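Local atomic coordinates of agglutinin (Narcissus pseudonarcissus, PDB entry 3DZW), a protein that binds mannose-containing glycans, here captured with alpha-1,3-linked mannobiose, as a lectin of the monocot mannose-binding (GNA-like) family. Residues Val22-Glu27 against Val32-Asp37; Cys52-Gln57 against Leu62-Pro67. One frame throughout, in Å; residues are numbered along the deposited sequence.

Contact 1 of 2, residues Val22-Glu27 against Val32-Asp37. With MAN (alpha-D-mannopyranose), chain D; MAN (alpha-D-mannopyranose), chain B; MAN (alpha-D-mannopyranose), chain G.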
loop_
_atom_site.group_PDB
_atom_site.type_symbol
_atom_site.label_atom_id
_atom_site.label_comp_id
_atom_site.label_asym_id
_atom_site.label_seq_id
_atom_site.Cartn_x
_atom_site.Cartn_y
_atom_site.Cartn_z
ATOM N N VAL A 22 -8.984 8.105 6.304
ATOM C CA VAL A 22 -9.252 8.724 5.006
ATOM C C VAL A 22 -9.367 10.276 5.174
ATOM O O VAL A 22 -10.117 10.761 6.032
ATOM C CB VAL A 22 -10.523 8.171 4.344
ATOM C CG1 VAL A 22 -10.823 8.915 3.039
ATOM C CG2 VAL A 22 -10.388 6.663 4.091
ATOM N N PHE A 23 -8.602 11.013 4.357
ATOM C CA PHE A 23 -8.572 12.488 4.354
ATOM C C PHE A 23 -9.116 12.855 2.988
ATOM O O PHE A 23 -8.409 12.733 1.969
ATOM C CB PHE A 23 -7.150 12.968 4.614
ATOM C CG PHE A 23 -7.010 14.466 4.810
ATOM C CD1 PHE A 23 -7.593 15.096 5.902
ATOM C CD2 PHE A 23 -6.210 15.224 3.958
ATOM C CE1 PHE A 23 -7.437 16.470 6.104
ATOM C CE2 PHE A 23 -6.045 16.604 4.166
ATOM C CZ PHE A 23 -6.657 17.216 5.232
ATOM N N ILE A 24 -10.385 13.310 2.956
ATOM C CA ILE A 24 -11.095 13.571 1.686
ATOM C C ILE A 24 -11.650 15.000 1.419
ATOM O O ILE A 24 -12.247 15.632 2.293
ATOM C CB ILE A 24 -12.300 12.530 1.555
ATOM C CG1 ILE A 24 -13.048 12.666 0.211
ATOM C CG2 ILE A 24 -13.259 12.665 2.731
ATOM C CD1 ILE A 24 -14.096 11.553 -0.018
ATOM N N MET A 25 -11.441 15.465 0.175
ATOM C CA MET A 25 -11.942 16.733 -0.307
ATOM C C MET A 25 -13.333 16.392 -0.852
ATOM O O MET A 25 -13.487 16.028 -2.036
ATOM C CB MET A 25 -11.025 17.286 -1.385
ATOM C CG MET A 25 -11.424 18.657 -2.047
ATOM S SD MET A 25 -11.388 20.122 -0.989
ATOM C CE MET A 25 -12.887 19.926 -0.009
ATOM N N GLN A 26 -14.342 16.494 0.015
ATOM C CA GLN A 26 -15.731 16.133 -0.347
ATOM C C GLN A 26 -16.370 17.062 -1.358
ATOM O O GLN A 26 -15.991 18.238 -1.478
ATOM C CB GLN A 26 -16.616 16.060 0.922
ATOM C CG GLN A 26 -16.171 14.980 1.915
ATOM C CD GLN A 26 -17.101 14.829 3.112
ATOM O OE1 GLN A 26 -17.083 13.794 3.790
ATOM N NE2 GLN A 26 -17.932 15.850 3.371
ATOM N N GLU A 27 -17.358 16.526 -2.085
ATOM C CA GLU A 27 -18.079 17.290 -3.098
ATOM C C GLU A 27 -18.827 18.490 -2.489
ATOM O O GLU A 27 -19.041 19.494 -3.175
ATOM C CB GLU A 27 -19.053 16.386 -3.874
ATOM C CG GLU A 27 -18.352 15.291 -4.694
ATOM C CD GLU A 27 -19.319 14.432 -5.498
ATOM O OE1 GLU A 27 -20.551 14.622 -5.367
ATOM O OE2 GLU A 27 -18.840 13.564 -6.263
ATOM N N VAL A 32 -12.469 16.743 5.166
ATOM C CA VAL A 32 -12.636 15.977 6.386
ATOM C C VAL A 32 -11.709 14.757 6.569
ATOM O O VAL A 32 -11.382 14.062 5.608
ATOM C CB VAL A 32 -14.093 15.423 6.429
ATOM C CG1 VAL A 32 -14.392 14.724 7.762
ATOM C CG2 VAL A 32 -15.109 16.539 6.170
ATOM N N LEU A 33 -11.302 14.526 7.831
ATOM C CA LEU A 33 -10.495 13.375 8.219
ATOM C C LEU A 33 -11.397 12.394 8.929
ATOM O O LEU A 33 -12.036 12.747 9.940
ATOM C CB LEU A 33 -9.354 13.781 9.156
ATOM C CG LEU A 33 -8.468 12.635 9.707
ATOM C CD1 LEU A 33 -7.756 11.890 8.583
ATOM C CD2 LEU A 33 -7.458 13.163 10.712
ATOM N N TYR A 34 -11.477 11.158 8.405
ATOM C CA TYR A 34 -12.300 10.099 9.011
ATOM C C TYR A 34 -11.485 8.946 9.566
ATOM O O TYR A 34 -10.458 8.567 8.995
ATOM C CB TYR A 34 -13.277 9.491 7.983
ATOM C CG TYR A 34 -14.399 10.378 7.531
ATOM C CD1 TYR A 34 -15.584 10.458 8.266
ATOM C CD2 TYR A 34 -14.306 11.104 6.348
ATOM C CE1 TYR A 34 -16.625 11.258 7.858
ATOM C CE2 TYR A 34 -15.347 11.917 5.926
ATOM C CZ TYR A 34 -16.509 11.988 6.684
ATOM O OH TYR A 34 -17.559 12.789 6.274
ATOM N N ASP A 35 -11.950 8.392 10.694
ATOM C CA ASP A 35 -11.366 7.213 11.290
ATOM C C ASP A 35 -12.476 6.207 11.069
ATOM O O ASP A 35 -13.419 6.108 11.866
ATOM C CB ASP A 35 -11.022 7.422 12.755
ATOM C CG ASP A 35 -10.374 6.192 13.395
ATOM O OD1 ASP A 35 -10.412 5.118 12.792
ATOM O OD2 ASP A 35 -9.833 6.313 14.514
ATOM N N VAL A 36 -12.376 5.476 9.945
ATOM C CA VAL A 36 -13.412 4.535 9.508
ATOM C C VAL A 36 -14.692 5.391 9.222
ATOM O O VAL A 36 -14.680 6.205 8.304
ATOM C CB VAL A 36 -13.664 3.345 10.495
ATOM C CG1 VAL A 36 -14.700 2.387 9.910
ATOM C CG2 VAL A 36 -12.415 2.604 10.755
ATOM N N ASP A 37 -15.751 5.248 10.030
ATOM C CA ASP A 37 -16.999 6.017 9.802
ATOM C C ASP A 37 -17.149 7.269 10.681
ATOM O O ASP A 37 -18.168 7.967 10.599
ATOM C CB ASP A 37 -18.245 5.105 9.994
ATOM C CG ASP A 37 -18.348 4.511 11.424
ATOM O OD1 ASP A 37 -17.302 4.115 12.001
ATOM O OD2 ASP A 37 -19.484 4.409 11.944
HETATM C C1 MAN D . -20.774 17.996 7.537
HETATM C C2 MAN D . -20.640 17.088 6.251
HETATM C C3 MAN D . -20.373 15.647 6.659
HETATM C C4 MAN D . -19.154 15.572 7.617
HETATM C C5 MAN D . -19.289 16.504 8.850
HETATM C C6 MAN D . -18.005 16.538 9.655
HETATM O O1 MAN D . -22.150 18.178 8.118
HETATM O O2 MAN D . -19.612 17.572 5.419
HETATM O O3 MAN D . -20.166 14.878 5.490
HETATM O O4 MAN D . -18.983 14.258 8.075
HETATM O O5 MAN D . -19.601 17.850 8.491
HETATM O O6 MAN D . -18.138 17.490 10.696
HETATM C C1 MAN B . -21.103 13.780 5.406
HETATM C C2 MAN B . -20.636 12.813 4.320
HETATM C C3 MAN B . -20.846 13.398 2.930
HETATM C C4 MAN B . -22.273 13.875 2.771
HETATM C C5 MAN B . -22.645 14.825 3.908
HETATM C C6 MAN B . -24.097 15.287 3.801
HETATM O O2 MAN B . -21.345 11.598 4.428
HETATM O O3 MAN B . -20.561 12.421 1.945
HETATM O O4 MAN B . -22.385 14.528 1.532
HETATM O O5 MAN B . -22.451 14.185 5.166
HETATM O O6 MAN B . -24.304 16.360 4.691
HETATM C C1 MAN G . -21.458 1.765 14.147
HETATM C C2 MAN G . -19.974 2.041 14.324
HETATM C C3 MAN G . -19.417 1.270 15.523
HETATM C C4 MAN G . -20.241 1.568 16.755
HETATM C C5 MAN G . -21.713 1.279 16.474
HETATM C C6 MAN G . -22.600 1.584 17.684
HETATM O O2 MAN G . -19.775 3.425 14.507
HETATM O O3 MAN G . -18.062 1.616 15.765
HETATM O O4 MAN G . -19.767 0.765 17.808
HETATM O O5 MAN G . -22.150 2.057 15.358
HETATM O O6 MAN G . -22.786 2.979 17.785
#
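Q26 and Y34 come from opposite directions and meet beside a bound mannose, the amide oxygen of Q26 accepting a hydrogen bond from the phenol of Y34. Y34 OH lies 2.7 Å from Q26 OE1, which sits at the edge of the ring, near its plane, and the amide is turned only 28° from the ring. This bond fixes which way round the amide faces: Q26 NE2 is left for the sugar of chain D, 3.2 Å from its O3, with a weak bond to O2 as well. The same phenol oxygen, Y34 OH, accepts a hydrogen bond from O4 of that mannose at 2.7 Å, so the tyrosine hydroxyl both gives and receives. D28 holds Q26 NE2 from within the chain, and D28 and N30 also hydrogen-bond to the bound mannobiose.

The next layer packs around the tyrosine ring. V32 CG1 lies 3.5 Å above one face of the Y34 ring, towards the rim, while I24 CG2 approaches the edge, 3.9 Å from Y34 CE2. With CG anti to the carbonyl carbon (chi1 -70°), the ring of Y34 leans along its own strand, over V32. On the opposite face of the sheet, F23 presents its ring edge to L33 CB, and L88 packs against both.

Beneath lie four backbone bonds, paired between V22 and Y34 and between I24 and V32; the shortest runs from Y34 N to V22 O, 2.8 Å. An antiparallel hairpin whose glutamine and tyrosine join the aspartate and asparagine of its turn is the QxDxNxVxY mannose site of the GNA-like beta-prism II lectins.

Contact 2 of 2, residues Cys52-Gln57 against Leu62-Pro67. With MAN (alpha-D-mannopyranose), chain E; MAN (alpha-D-mannopyranose), chain C.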
loop_
_atom_site.group_PDB
_atom_site.type_symbol
_atom_site.label_atom_id
_atom_site.label_comp_id
_atom_site.label_asym_id
_atom_site.label_seq_id
_atom_site.Cartn_x
_atom_site.Cartn_y
_atom_site.Cartn_z
ATOM N N CYS A 52 -15.258 21.934 -4.654
ATOM C CA CYS A 52 -14.057 22.679 -4.329
ATOM C C CYS A 52 -12.863 21.754 -4.518
ATOM O O CYS A 52 -13.041 20.540 -4.621
ATOM C CB CYS A 52 -14.099 23.161 -2.889
ATOM S SG CYS A 52 -15.391 24.396 -2.501
ATOM N N HIS A 53 -11.641 22.316 -4.576
ATOM C CA HIS A 53 -10.426 21.483 -4.702
ATOM C C HIS A 53 -9.380 21.907 -3.663
ATOM O O HIS A 53 -9.374 23.056 -3.210
ATOM C CB HIS A 53 -9.832 21.518 -6.132
ATOM C CG HIS A 53 -9.163 22.814 -6.496
ATOM N ND1 HIS A 53 -9.838 23.868 -7.067
ATOM C CD2 HIS A 53 -7.868 23.209 -6.394
ATOM C CE1 HIS A 53 -8.994 24.861 -7.294
ATOM N NE2 HIS A 53 -7.793 24.486 -6.891
ATOM N N LEU A 54 -8.516 20.958 -3.279
ATOM C CA LEU A 54 -7.451 21.194 -2.296
ATOM C C LEU A 54 -6.117 21.294 -2.995
ATOM O O LEU A 54 -5.799 20.457 -3.838
ATOM C CB LEU A 54 -7.407 20.052 -1.285
ATOM C CG LEU A 54 -6.331 20.112 -0.197
ATOM C CD1 LEU A 54 -6.537 21.320 0.700
ATOM C CD2 LEU A 54 -6.329 18.826 0.625
ATOM N N SER A 55 -5.317 22.301 -2.632
ATOM C CA SER A 55 -4.004 22.499 -3.251
ATOM C C SER A 55 -2.846 22.666 -2.254
ATOM O O SER A 55 -2.880 23.545 -1.386
ATOM C CB SER A 55 -4.042 23.733 -4.168
ATOM O OG SER A 55 -2.768 23.966 -4.758
ATOM N N MET A 56 -1.833 21.789 -2.379
ATOM C CA MET A 56 -0.615 21.879 -1.586
ATOM C C MET A 56 0.290 22.707 -2.478
ATOM O O MET A 56 0.805 22.211 -3.493
ATOM C CB MET A 56 -0.044 20.508 -1.297
ATOM C CG MET A 56 1.297 20.453 -0.497
ATOM S SD MET A 56 1.273 21.060 1.220
ATOM C CE MET A 56 1.277 22.831 0.997
ATOM N N GLN A 57 0.469 23.978 -2.121
ATOM C CA GLN A 57 1.248 24.935 -2.950
ATOM C C GLN A 57 2.770 24.929 -2.734
ATOM O O GLN A 57 3.272 24.486 -1.682
ATOM C CB GLN A 57 0.692 26.347 -2.724
ATOM C CG GLN A 57 -0.781 26.460 -3.112
ATOM C CD GLN A 57 -1.360 27.848 -2.940
ATOM O OE1 GLN A 57 -2.443 28.133 -3.446
ATOM N NE2 GLN A 57 -0.644 28.724 -2.229
ATOM N N LEU A 62 -1.337 25.230 2.419
ATOM C CA LEU A 62 -2.349 24.211 2.047
ATOM C C LEU A 62 -3.647 24.967 1.953
ATOM O O LEU A 62 -4.103 25.507 2.949
ATOM C CB LEU A 62 -2.419 23.100 3.085
ATOM C CG LEU A 62 -3.386 21.925 2.833
ATOM C CD1 LEU A 62 -3.008 21.158 1.574
ATOM C CD2 LEU A 62 -3.417 20.988 4.037
ATOM N N VAL A 63 -4.269 25.004 0.756
ATOM C CA VAL A 63 -5.492 25.816 0.553
ATOM C C VAL A 63 -6.672 25.127 -0.150
ATOM O O VAL A 63 -6.486 24.359 -1.096
ATOM C CB VAL A 63 -5.140 27.082 -0.296
ATOM C CG1 VAL A 63 -6.336 28.041 -0.394
ATOM C CG2 VAL A 63 -3.914 27.808 0.276
ATOM N N VAL A 64 -7.896 25.418 0.332
ATOM C CA VAL A 64 -9.111 24.923 -0.280
ATOM C C VAL A 64 -9.665 26.071 -1.136
ATOM O O VAL A 64 -9.916 27.167 -0.614
ATOM C CB VAL A 64 -10.158 24.506 0.736
ATOM C CG1 VAL A 64 -11.493 24.137 0.024
ATOM C CG2 VAL A 64 -9.652 23.338 1.588
ATOM N N TYR A 65 -9.833 25.824 -2.445
ATOM C CA TYR A 65 -10.365 26.843 -3.384
ATOM C C TYR A 65 -11.786 26.530 -3.845
ATOM O O TYR A 65 -12.144 25.370 -4.051
ATOM C CB TYR A 65 -9.455 26.988 -4.614
ATOM C CG TYR A 65 -8.146 27.706 -4.357
ATOM C CD1 TYR A 65 -8.086 29.092 -4.375
ATOM C CD2 TYR A 65 -6.963 26.995 -4.124
ATOM C CE1 TYR A 65 -6.891 29.773 -4.147
ATOM C CE2 TYR A 65 -5.751 27.667 -3.897
ATOM C CZ TYR A 65 -5.730 29.065 -3.910
ATOM O OH TYR A 65 -4.550 29.752 -3.686
ATOM N N SER A 66 -12.585 27.586 -4.022
ATOM C CA SER A 66 -13.950 27.461 -4.482
ATOM C C SER A 66 -13.954 27.225 -5.983
ATOM O O SER A 66 -12.917 27.364 -6.624
ATOM C CB SER A 66 -14.715 28.735 -4.184
ATOM O OG SER A 66 -14.256 29.794 -5.010
ATOM N N PRO A 67 -15.131 26.829 -6.563
ATOM C CA PRO A 67 -15.199 26.663 -8.021
ATOM C C PRO A 67 -14.800 27.962 -8.809
ATOM O O PRO A 67 -14.410 27.869 -9.980
ATOM C CB PRO A 67 -16.670 26.286 -8.273
ATOM C CG PRO A 67 -17.384 26.607 -7.017
ATOM C CD PRO A 67 -16.400 26.452 -5.923
HETATM C C1 MAN E . -1.222 33.060 0.695
HETATM C C2 MAN E . -0.864 32.476 -0.750
HETATM C C3 MAN E . -2.032 32.488 -1.715
HETATM C C4 MAN E . -3.293 31.939 -1.049
HETATM C C5 MAN E . -3.654 32.717 0.231
HETATM C C6 MAN E . -4.858 32.106 0.922
HETATM O O1 MAN E . -0.674 34.423 1.067
HETATM O O2 MAN E . -0.415 31.164 -0.574
HETATM O O3 MAN E . -1.711 31.691 -2.839
HETATM O O4 MAN E . -4.381 32.000 -1.951
HETATM O O5 MAN E . -2.605 32.719 1.189
HETATM O O6 MAN E . -5.042 32.731 2.187
HETATM C C1 MAN C . -1.575 32.477 -4.031
HETATM C C2 MAN C . -1.457 31.527 -5.219
HETATM C C3 MAN C . -0.081 30.850 -5.243
HETATM C C4 MAN C . 1.018 31.884 -5.131
HETATM C C5 MAN C . 0.792 32.748 -3.911
HETATM C C6 MAN C . 1.875 33.824 -3.794
HETATM O O2 MAN C . -1.679 32.253 -6.411
HETATM O O3 MAN C . 0.089 30.115 -6.435
HETATM O O4 MAN C . 2.259 31.228 -5.019
HETATM O O5 MAN C . -0.476 33.370 -4.003
HETATM O O6 MAN C . 1.602 34.665 -2.692
HETATM O O HOH W 1 -12.320 24.472 -7.797
#
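Two rotations set the pairing of H53 with Y65: the imidazole stands between its own backbone N and carbonyl carbon (chi1 72°), whereas the phenol ring swings to the side of its backbone N (chi1 -73°). H53 CE1 consequently rests 3.5 Å from Y65 CB, and the ring planes, 21° apart, are slid so far that they barely overlap. A water at the imidazole edge joins H53 ND1, 2.7 Å away, to the carbonyl oxygen of S66.

At the other end of the tyrosine, Y65 OH donates to Q57 OE1 over 2.7 Å, in the carbonyl plane, and accepts from O4 of the chain E mannose. Q57 NE2 reaches O3 of that sugar at 3.2 Å and, more weakly, O2. D59 binds both Q57 NE2 and the bound mannobiose, and with N61 belongs to a QxDxNxVxY mannose site on a hairpin of the beta-prism II fold.

On the reverse face the hairpin is apolar. L54 CD1 wedges between two side chains of the partner strand, 3.6 Å from L62 CD1 and 3.8 Å from V64 CG2, with L31 packing on L54 and V64. Beyond the last bridge, C52 CB lies 4.0 Å from V64 CG1.

Contacts 1 and 2 are two copies of a hairpin design that recurs in the chain, the third pocket being that of Q89, D91, N93 and Y97; their centres lie 15 Å apart. They meet through M25, which takes no part in pairing across contact 1 but reaches into contact 2. M25 CG is 3.6 Å from C52 O, and M25 SD lies 3.8 Å from L54 N and 4.1 Å from V64 CG1. The disulfide from C52 to C29 adds a covalent tie to the turn of the first hairpin. Each site draws an aspartate from its own turn, D28 or D59; at contact 1, D37 and K38 of the second subunit add further hydrogen bonds to the sugar.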